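Local coordinates for adenosine deaminase 1 (Arthrobacter aurescens, PDB 3RYS), which probably catalyses the zinc-dependent hydrolytic deamination of adenine to hypoxanthine in purine salvage and nitrogen catabolism, at residues L65-M70 against M101-A106; L143-E148 against L170-V175; D149-V154 against S180-L185. One frame throughout, in Å; residues are numbered along the deposited sequence.

Interaction 1: L65-M70 against M101-A106. With ADE (adenine), chain D.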
loop_
_atom_site.group_PDB
_atom_site.type_symbol
_atom_site.label_atom_id
_atom_site.label_comp_id
_atom_site.label_asym_id
_atom_site.label_seq_id
_atom_site.Cartn_x
_atom_site.Cartn_y
_atom_site.Cartn_z
ATOM N N LEU A 65 -11.672 -1.377 12.351
ATOM C CA LEU A 65 -12.258 -0.144 11.840
ATOM C C LEU A 65 -12.210 -0.140 10.309
ATOM O O LEU A 65 -13.216 0.104 9.636
ATOM C CB LEU A 65 -11.527 1.073 12.414
ATOM C CG LEU A 65 -12.117 2.444 12.077
ATOM C CD1 LEU A 65 -13.473 2.601 12.726
ATOM C CD2 LEU A 65 -11.178 3.558 12.513
ATOM N N TYR A 66 -11.025 -0.424 9.780
ATOM C CA TYR A 66 -10.768 -0.529 8.346
ATOM C C TYR A 66 -11.837 -1.336 7.606
ATOM O O TYR A 66 -12.329 -0.917 6.558
ATOM C CB TYR A 66 -9.388 -1.159 8.163
ATOM C CG TYR A 66 -8.971 -1.519 6.758
ATOM C CD1 TYR A 66 -8.991 -2.840 6.332
ATOM C CD2 TYR A 66 -8.500 -0.552 5.877
ATOM C CE1 TYR A 66 -8.580 -3.189 5.061
ATOM C CE2 TYR A 66 -8.089 -0.891 4.604
ATOM C CZ TYR A 66 -8.132 -2.213 4.198
ATOM O OH TYR A 66 -7.724 -2.567 2.930
ATOM N N TYR A 67 -12.198 -2.487 8.160
ATOM C CA TYR A 67 -13.238 -3.330 7.575
ATOM C C TYR A 67 -14.637 -2.774 7.828
ATOM O O TYR A 67 -15.502 -2.824 6.950
ATOM C CB TYR A 67 -13.133 -4.764 8.103
ATOM C CG TYR A 67 -11.897 -5.474 7.623
ATOM C CD1 TYR A 67 -11.555 -5.465 6.279
ATOM C CD2 TYR A 67 -11.066 -6.143 8.507
ATOM C CE1 TYR A 67 -10.424 -6.106 5.826
ATOM C CE2 TYR A 67 -9.926 -6.789 8.064
ATOM C CZ TYR A 67 -9.611 -6.765 6.721
ATOM O OH TYR A 67 -8.482 -7.403 6.261
ATOM N N ALA A 68 -14.857 -2.249 9.030
ATOM C CA ALA A 68 -16.155 -1.693 9.388
ATOM C C ALA A 68 -16.549 -0.593 8.414
ATOM O O ALA A 68 -17.696 -0.525 7.966
ATOM C CB ALA A 68 -16.127 -1.156 10.802
ATOM N N ASN A 69 -15.587 0.260 8.080
ATOM C CA ASN A 69 -15.852 1.416 7.233
ATOM C C ASN A 69 -16.222 1.050 5.797
ATOM O O ASN A 69 -16.878 1.831 5.099
ATOM C CB ASN A 69 -14.672 2.385 7.259
ATOM C CG ASN A 69 -14.605 3.179 8.549
ATOM O OD1 ASN A 69 -13.640 3.900 8.801
ATOM N ND2 ASN A 69 -15.636 3.050 9.376
ATOM N N MET A 70 -15.816 -0.140 5.367
ATOM C CA MET A 70 -16.082 -0.578 4.002
ATOM C C MET A 70 -17.572 -0.762 3.724
ATOM O O MET A 70 -17.973 -0.946 2.575
ATOM C CB MET A 70 -15.339 -1.881 3.697
ATOM C CG MET A 70 -13.832 -1.755 3.701
ATOM S SD MET A 70 -13.050 -3.287 3.164
ATOM C CE MET A 70 -11.345 -2.955 3.580
ATOM N N MET A 101 -3.494 -1.517 -4.038
ATOM C CA MET A 101 -4.087 -2.746 -3.528
ATOM C C MET A 101 -5.579 -2.607 -3.249
ATOM O O MET A 101 -6.104 -1.515 -3.016
ATOM C CB MET A 101 -3.360 -3.232 -2.272
ATOM C CG MET A 101 -2.301 -4.282 -2.545
ATOM S SD MET A 101 -1.414 -4.764 -1.051
ATOM C CE MET A 101 -0.271 -3.401 -0.884
ATOM N N MET A 102 -6.251 -3.746 -3.268
ATOM C CA MET A 102 -7.678 -3.804 -3.066
ATOM C C MET A 102 -7.968 -5.169 -2.465
ATOM O O MET A 102 -7.342 -6.158 -2.847
ATOM C CB MET A 102 -8.371 -3.634 -4.410
ATOM C CG MET A 102 -9.791 -4.140 -4.480
ATOM S SD MET A 102 -10.330 -4.117 -6.200
ATOM C CE MET A 102 -12.004 -4.715 -6.013
ATOM N N ASP A 103 -8.887 -5.221 -1.505
ATOM C CA ASP A 103 -9.252 -6.479 -0.867
ATOM C C ASP A 103 -10.582 -6.983 -1.412
ATOM O O ASP A 103 -11.636 -6.733 -0.822
ATOM C CB ASP A 103 -9.350 -6.319 0.656
ATOM C CG ASP A 103 -8.046 -5.856 1.291
ATOM O OD1 ASP A 103 -6.972 -6.062 0.683
ATOM O OD2 ASP A 103 -8.101 -5.289 2.408
ATOM N N PRO A 104 -10.537 -7.709 -2.538
ATOM C CA PRO A 104 -11.754 -8.233 -3.163
ATOM C C PRO A 104 -12.668 -8.901 -2.133
ATOM O O PRO A 104 -13.873 -8.651 -2.129
ATOM C CB PRO A 104 -11.215 -9.283 -4.139
ATOM C CG PRO A 104 -9.834 -8.870 -4.419
ATOM C CD PRO A 104 -9.318 -8.221 -3.186
ATOM N N GLN A 105 -12.091 -9.733 -1.268
ATOM C CA GLN A 105 -12.873 -10.498 -0.301
ATOM C C GLN A 105 -13.577 -9.628 0.742
ATOM O O GLN A 105 -14.625 -10.004 1.254
ATOM C CB GLN A 105 -11.992 -11.532 0.400
ATOM C CG GLN A 105 -11.519 -12.671 -0.482
ATOM C CD GLN A 105 -10.283 -13.345 0.075
ATOM O OE1 GLN A 105 -9.214 -12.740 0.135
ATOM N NE2 GLN A 105 -10.418 -14.603 0.483
ATOM N N ALA A 106 -13.003 -8.471 1.064
ATOM C CA ALA A 106 -13.598 -7.596 2.065
ATOM C C ALA A 106 -14.895 -6.987 1.550
ATOM O O ALA A 106 -15.652 -6.379 2.305
ATOM C CB ALA A 106 -12.627 -6.511 2.473
HETATM N N9 ADE D . -4.694 -4.276 5.489
HETATM C C8 ADE D . -4.655 -2.957 5.123
HETATM N N7 ADE D . -3.538 -2.339 5.447
HETATM C C5 ADE D . -2.795 -3.328 6.075
HETATM C C6 ADE D . -1.509 -3.322 6.658
HETATM N N6 ADE D . -0.731 -2.234 6.697
HETATM N N1 ADE D . -1.059 -4.477 7.199
HETATM C C2 ADE D . -1.848 -5.561 7.157
HETATM N N3 ADE D . -3.071 -5.692 6.637
HETATM C C4 ADE D . -3.490 -4.528 6.109
HETATM O O HOH W 1 -6.421 -6.183 4.609
#
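Y66 meets D103 through a single directed hydrogen bond: OH of Y66 donates to OD2 of D103 over 2.8 Å. The donor reaches this oxygen from above the carboxylate plane, 50° out of it, while OD2 itself sits at the edge of the tyrosine ring. One face of that ring carries the adenine, its C8 3.7 Å from CZ of Y66 and offset toward the rim; M70 CE lies over the opposite face. Next in the contact, A106 CB packs against M70 SD and stands 4.0 Å from CE1 of Y67.

A water joins the polar cluster. It donates to D103 OD2 at 2.9 Å, accepts from adenine N9 at 2.7 Å and also bonds to Y67 OH. In the outer shell, S172 OG shares the Y67 hydroxyl, and the backbone N of D103 is tied to E23. OD2 therefore accepts two hydrogen bonds, one from the tyrosine hydroxyl of Y66 and one from the water. With the water as acceptor, N9 is likely to carry the hydrogen, consistent with the free base; a nucleoside would have its sugar there.

Interaction 2: L143-E148 against L170-V175. With ADE (adenine), chain D.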
loop_
_atom_site.group_PDB
_atom_site.type_symbol
_atom_site.label_atom_id
_atom_site.label_comp_id
_atom_site.label_asym_id
_atom_site.label_seq_id
_atom_site.Cartn_x
_atom_site.Cartn_y
_atom_site.Cartn_z
ATOM N N LEU A 143 -7.048 -11.752 1.925
ATOM C CA LEU A 143 -7.082 -11.693 3.385
ATOM C C LEU A 143 -6.494 -12.957 3.996
ATOM O O LEU A 143 -7.112 -14.020 3.966
ATOM C CB LEU A 143 -8.515 -11.486 3.873
ATOM C CG LEU A 143 -9.246 -10.338 3.168
ATOM C CD1 LEU A 143 -10.668 -10.182 3.697
ATOM C CD2 LEU A 143 -8.470 -9.036 3.310
ATOM N N ARG A 144 -5.302 -12.832 4.564
ATOM C CA ARG A 144 -4.560 -13.992 5.044
ATOM C C ARG A 144 -5.251 -14.723 6.192
ATOM O O ARG A 144 -4.908 -15.864 6.491
ATOM C CB ARG A 144 -3.140 -13.590 5.449
ATOM C CG ARG A 144 -3.071 -12.644 6.635
ATOM C CD ARG A 144 -1.710 -11.986 6.709
ATOM N NE ARG A 144 -0.642 -12.962 6.513
ATOM C CZ ARG A 144 0.608 -12.649 6.189
ATOM N NH1 ARG A 144 0.953 -11.380 6.018
ATOM N NH2 ARG A 144 1.513 -13.603 6.027
ATOM N N ASP A 145 -6.220 -14.073 6.834
ATOM C CA ASP A 145 -6.974 -14.716 7.916
ATOM C C ASP A 145 -8.282 -15.336 7.429
ATOM O O ASP A 145 -9.191 -15.596 8.211
ATOM C CB ASP A 145 -7.226 -13.760 9.091
ATOM C CG ASP A 145 -7.773 -12.411 8.650
ATOM O OD1 ASP A 145 -8.148 -12.259 7.467
ATOM O OD2 ASP A 145 -7.830 -11.497 9.499
ATOM N N MET A 146 -8.370 -15.551 6.124
ATOM C CA MET A 146 -9.412 -16.386 5.553
ATOM C C MET A 146 -8.723 -17.547 4.858
ATOM O O MET A 146 -7.504 -17.528 4.674
ATOM C CB MET A 146 -10.271 -15.608 4.562
ATOM C CG MET A 146 -11.131 -14.531 5.192
ATOM S SD MET A 146 -12.365 -13.935 4.021
ATOM C CE MET A 146 -12.996 -12.511 4.898
ATOM N N SER A 147 -9.492 -18.558 4.471
ATOM C CA SER A 147 -8.897 -19.773 3.933
ATOM C C SER A 147 -8.151 -19.499 2.632
ATOM O O SER A 147 -8.423 -18.513 1.943
ATOM C CB SER A 147 -9.957 -20.854 3.722
ATOM O OG SER A 147 -10.806 -20.539 2.632
ATOM N N GLU A 148 -7.198 -20.367 2.313
ATOM C CA GLU A 148 -6.528 -20.315 1.023
ATOM C C GLU A 148 -7.496 -20.731 -0.077
ATOM O O GLU A 148 -7.457 -20.202 -1.186
ATOM C CB GLU A 148 -5.306 -21.235 0.996
ATOM C CG GLU A 148 -4.757 -21.435 -0.408
ATOM C CD GLU A 148 -3.463 -22.221 -0.442
ATOM O OE1 GLU A 148 -3.381 -23.264 0.234
ATOM O OE2 GLU A 148 -2.527 -21.804 -1.156
ATOM N N LEU A 170 -1.022 -9.861 -0.423
ATOM C CA LEU A 170 -1.374 -10.638 0.753
ATOM C C LEU A 170 -1.324 -9.733 1.981
ATOM O O LEU A 170 -0.262 -9.250 2.358
ATOM C CB LEU A 170 -0.404 -11.819 0.894
ATOM C CG LEU A 170 -0.731 -13.064 1.731
ATOM C CD1 LEU A 170 -0.311 -12.879 3.176
ATOM C CD2 LEU A 170 -2.202 -13.463 1.631
ATOM N N ASP A 171 -2.477 -9.489 2.596
ATOM C CA ASP A 171 -2.526 -8.632 3.774
ATOM C C ASP A 171 -3.484 -9.150 4.850
ATOM O O ASP A 171 -3.773 -10.346 4.905
ATOM C CB ASP A 171 -2.851 -7.180 3.386
ATOM C CG ASP A 171 -4.195 -7.040 2.692
ATOM O OD1 ASP A 171 -4.927 -8.044 2.584
ATOM O OD2 ASP A 171 -4.524 -5.916 2.256
ATOM N N SER A 172 -3.967 -8.236 5.692
ATOM C CA SER A 172 -4.769 -8.572 6.868
ATOM C C SER A 172 -3.901 -9.138 8.006
ATOM O O SER A 172 -2.669 -9.084 7.937
ATOM C CB SER A 172 -5.911 -9.524 6.511
ATOM O OG SER A 172 -6.897 -9.516 7.526
ATOM N N ALA A 173 -4.544 -9.675 9.044
ATOM C CA ALA A 173 -3.850 -10.102 10.267
ATOM C C ALA A 173 -2.680 -11.063 10.020
ATOM O O ALA A 173 -2.881 -12.218 9.651
ATOM C CB ALA A 173 -4.842 -10.707 11.254
ATOM N N GLU A 174 -1.459 -10.586 10.249
ATOM C CA GLU A 174 -0.266 -11.355 9.897
ATOM C C GLU A 174 0.071 -12.488 10.869
ATOM O O GLU A 174 0.222 -13.641 10.463
ATOM C CB GLU A 174 0.948 -10.440 9.737
ATOM C CG GLU A 174 2.201 -11.198 9.311
ATOM C CD GLU A 174 3.391 -10.291 9.055
ATOM O OE1 GLU A 174 3.327 -9.097 9.417
ATOM O OE2 GLU A 174 4.395 -10.777 8.493
ATOM N N VAL A 175 0.201 -12.155 12.148
ATOM C CA VAL A 175 0.636 -13.126 13.143
ATOM C C VAL A 175 -0.259 -14.364 13.171
ATOM O O VAL A 175 -1.482 -14.262 13.273
ATOM C CB VAL A 175 0.723 -12.497 14.548
ATOM C CG1 VAL A 175 0.903 -13.574 15.605
ATOM C CG2 VAL A 175 1.866 -11.487 14.607
HETATM N N9 ADE D . -4.694 -4.276 5.489
HETATM C C8 ADE D . -4.655 -2.957 5.123
HETATM N N7 ADE D . -3.538 -2.339 5.447
HETATM C C5 ADE D . -2.795 -3.328 6.075
HETATM C C6 ADE D . -1.509 -3.322 6.658
HETATM N N6 ADE D . -0.731 -2.234 6.697
HETATM N N1 ADE D . -1.059 -4.477 7.199
HETATM C C2 ADE D . -1.848 -5.561 7.157
HETATM N N3 ADE D . -3.071 -5.692 6.637
HETATM C C4 ADE D . -3.490 -4.528 6.109
HETATM O O HOH W 2 -0.553 -8.793 6.292
#
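The guanidinium of R144 lies between two aliphatic groups: L170 CD1 over one face, modelled too close for its exact approach to be relied on, and E174 CG over the opposite face, offset toward the rim and 3.5 Å from R144 NH1. At the edge, in plane, a water accepts from NH1 over 3.0 Å and donates to S172 O over 2.7 Å. NH1 also bonds to the carbonyl of H199, and NH2 to that of N177. The E174 carboxylate is engaged by the backbone N of G201 and G204; its OE2 is 4.3 Å from R144 NH1 and well out of the guanidinium plane, a relation of charge without a directed bond. R144 CG stands between the backbone N and the carbonyl carbon (chi1 65°), which puts it beside the carbonyl oxygens of D171 and A173. An alanine here would probably leave the carbonyls of N177 and H199, and the water at NH1, without these donors and open a gap beside E174 CG.

The backbones are joined by R144 N donating to D171 O, 2.9 Å and nearly straight at 168°. L143 and D171 form a parallel bridge, their side chains side by side, with L143 CD2 3.8 Å from D171 OD1. Beyond the strand, S172 OG faces both carboxylate oxygens of D145; these bonds are weak and share one unsettled proton, and Y67 OH is the stronger partner. S172 N donates to adenine N3 over 2.9 Å. A type I turn from L143 to M146 folds the first segment back. Neighbouring parallel strands ending beside the ligand, with D171 and S172 in its pocket, are typical of the TIM-barrel active site, built at the C-terminal ends of the strands.

Interaction 3: D149-V154 against S180-L185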
loop_
_atom_site.group_PDB
_atom_site.type_symbol
_atom_site.label_atom_id
_atom_site.label_comp_id
_atom_site.label_asym_id
_atom_site.label_seq_id
_atom_site.Cartn_x
_atom_site.Cartn_y
_atom_site.Cartn_z
ATOM N N ASP A 149 -8.368 -21.681 0.235
ATOM C CA ASP A 149 -9.268 -22.229 -0.770
ATOM C C ASP A 149 -10.230 -21.172 -1.300
ATOM O O ASP A 149 -10.520 -21.133 -2.500
ATOM C CB ASP A 149 -10.026 -23.444 -0.224
ATOM C CG ASP A 149 -9.139 -24.676 -0.099
ATOM O OD1 ASP A 149 -8.178 -24.807 -0.891
ATOM O OD2 ASP A 149 -9.404 -25.515 0.789
ATOM N N SER A 150 -10.713 -20.311 -0.410
ATOM C CA SER A 150 -11.594 -19.228 -0.825
ATOM C C SER A 150 -10.825 -18.171 -1.609
ATOM O O SER A 150 -11.372 -17.546 -2.515
ATOM C CB SER A 150 -12.291 -18.598 0.376
ATOM O OG SER A 150 -11.345 -18.157 1.330
ATOM N N ALA A 151 -9.556 -17.976 -1.262
ATOM C CA ALA A 151 -8.700 -17.057 -2.003
ATOM C C ALA A 151 -8.476 -17.584 -3.417
ATOM O O ALA A 151 -8.460 -16.820 -4.386
ATOM C CB ALA A 151 -7.374 -16.864 -1.290
ATOM N N LEU A 152 -8.314 -18.900 -3.527
ATOM C CA LEU A 152 -8.114 -19.539 -4.825
ATOM C C LEU A 152 -9.363 -19.444 -5.688
ATOM O O LEU A 152 -9.276 -19.259 -6.904
ATOM C CB LEU A 152 -7.682 -20.999 -4.660
ATOM C CG LEU A 152 -6.193 -21.207 -4.366
ATOM C CD1 LEU A 152 -5.927 -22.575 -3.738
ATOM C CD2 LEU A 152 -5.369 -21.010 -5.629
ATOM N N GLU A 153 -10.529 -19.561 -5.060
ATOM C CA GLU A 153 -11.777 -19.464 -5.802
ATOM C C GLU A 153 -12.025 -18.050 -6.305
ATOM O O GLU A 153 -12.478 -17.865 -7.431
ATOM C CB GLU A 153 -12.957 -19.959 -4.969
ATOM C CG GLU A 153 -13.128 -21.467 -5.006
ATOM C CD GLU A 153 -14.369 -21.936 -4.273
ATOM O OE1 GLU A 153 -15.168 -21.082 -3.830
ATOM O OE2 GLU A 153 -14.545 -23.165 -4.139
ATOM N N VAL A 154 -11.722 -17.056 -5.474
ATOM C CA VAL A 154 -11.850 -15.661 -5.879
ATOM C C VAL A 154 -10.875 -15.337 -7.015
ATOM O O VAL A 154 -11.243 -14.696 -8.006
ATOM C CB VAL A 154 -11.614 -14.696 -4.699
ATOM C CG1 VAL A 154 -11.615 -13.249 -5.182
ATOM C CG2 VAL A 154 -12.669 -14.906 -3.621
ATOM N N SER A 180 3.322 -19.199 3.885
ATOM C CA SER A 180 3.218 -20.575 3.405
ATOM C C SER A 180 1.774 -21.034 3.229
ATOM O O SER A 180 1.482 -21.893 2.398
ATOM C CB SER A 180 3.934 -21.528 4.369
ATOM O OG SER A 180 3.220 -21.654 5.589
ATOM N N LYS A 181 0.878 -20.464 4.026
ATOM C CA LYS A 181 -0.533 -20.820 3.974
ATOM C C LYS A 181 -1.128 -20.623 2.575
ATOM O O LYS A 181 -2.109 -21.273 2.216
ATOM C CB LYS A 181 -1.307 -20.008 5.013
ATOM C CG LYS A 181 -2.775 -20.355 5.121
ATOM C CD LYS A 181 -3.447 -19.507 6.183
ATOM C CE LYS A 181 -4.955 -19.514 6.024
ATOM N NZ LYS A 181 -5.599 -18.632 7.028
ATOM N N PHE A 182 -0.520 -19.743 1.782
ATOM C CA PHE A 182 -1.040 -19.424 0.454
ATOM C C PHE A 182 -0.097 -19.811 -0.683
ATOM O O PHE A 182 -0.119 -19.197 -1.754
ATOM C CB PHE A 182 -1.395 -17.934 0.371
ATOM C CG PHE A 182 -2.439 -17.513 1.366
ATOM C CD1 PHE A 182 -2.084 -17.185 2.663
ATOM C CD2 PHE A 182 -3.775 -17.470 1.012
ATOM C CE1 PHE A 182 -3.041 -16.815 3.585
ATOM C CE2 PHE A 182 -4.736 -17.097 1.929
ATOM C CZ PHE A 182 -4.368 -16.769 3.219
ATOM N N GLU A 183 0.720 -20.836 -0.454
ATOM C CA GLU A 183 1.657 -21.313 -1.469
ATOM C C GLU A 183 0.956 -21.658 -2.784
ATOM O O GLU A 183 1.402 -21.248 -3.861
ATOM C CB GLU A 183 2.440 -22.527 -0.956
ATOM C CG GLU A 183 3.455 -23.077 -1.959
ATOM C CD GLU A 183 4.223 -24.281 -1.431
ATOM O OE1 GLU A 183 3.818 -24.844 -0.391
ATOM O OE2 GLU A 183 5.232 -24.668 -2.061
ATOM N N ARG A 184 -0.132 -22.421 -2.688
ATOM C CA ARG A 184 -0.923 -22.802 -3.856
ATOM C C ARG A 184 -1.396 -21.557 -4.596
ATOM O O ARG A 184 -1.174 -21.406 -5.802
ATOM C CB ARG A 184 -2.138 -23.642 -3.440
ATOM C CG ARG A 184 -1.871 -25.132 -3.200
ATOM C CD ARG A 184 -0.827 -25.376 -2.112
ATOM N NE ARG A 184 -1.140 -24.693 -0.857
ATOM C CZ ARG A 184 -0.520 -24.934 0.294
ATOM N NH1 ARG A 184 0.442 -25.849 0.349
ATOM N NH2 ARG A 184 -0.864 -24.271 1.390
ATOM N N LEU A 185 -2.055 -20.670 -3.856
ATOM C CA LEU A 185 -2.533 -19.402 -4.390
ATOM C C LEU A 185 -1.479 -18.691 -5.240
ATOM O O LEU A 185 -1.767 -18.255 -6.353
ATOM C CB LEU A 185 -2.986 -18.491 -3.248
ATOM C CG LEU A 185 -3.332 -17.046 -3.607
ATOM C CD1 LEU A 185 -4.564 -16.997 -4.488
ATOM C CD2 LEU A 185 -3.535 -16.225 -2.343
#
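L152 and L185 bring the two helices together, with CD2 of L152 set against the backbone at CA of L185, 3.5 Å away. The other methyl of L152, CD1, rests 3.9 Å from CB of R184. L185 has CG anti to the backbone N (chi1 172°), and its branch reaches back across to A151: CD1 comes to 3.9 Å from A151 O and CD2 to 4.0 Å from A151 CB. The same alanine methyl meets F182 at the ring edge, near its plane, 4.2 Å from CE2.

R184 contributes its CB alone to this packing. Bends at chi2 (59°) and chi3 (53°) turn the chain away from L152, and NE forms a salt bridge with E148, at the start of the helix that carries L152. NH2 makes a weak bond to K181 O, at 3.3 Å, and E183 CB lies over the centre of one guanidinium face.

All the contacts across the two segments are apolar or van der Waals packing. A151 and L185 both also touch F142 of strand 135-143, so the pair of helices covers the sheet there. Adjacent helices 148-160 and 183-191, each following its own parallel strand, belong to the outer helical layer of the TIM barrel.

From the N terminus, interaction 1 closes the span that includes helix 76-92 and brings helix 59-69 against the end of strand 95-102. It is complete before the others open, in series with them. Interactions 2 and 3 cross, their segments alternating as 143-148, 149-154, 170-175 and 180-185. Interaction 2 closes a span holding most of helix 148-160 and the start of strand 167-171, joining two strand ends; interaction 3 closes one from the rest of that helix through the strand and the loop after it, joining two helices. A probable hydrogen bond, Y67 OH to S172 OG, links interactions 1 and 2, where D103 and D171 are like charges close together; R144 O to K181 NZ ties interaction 2 to 3.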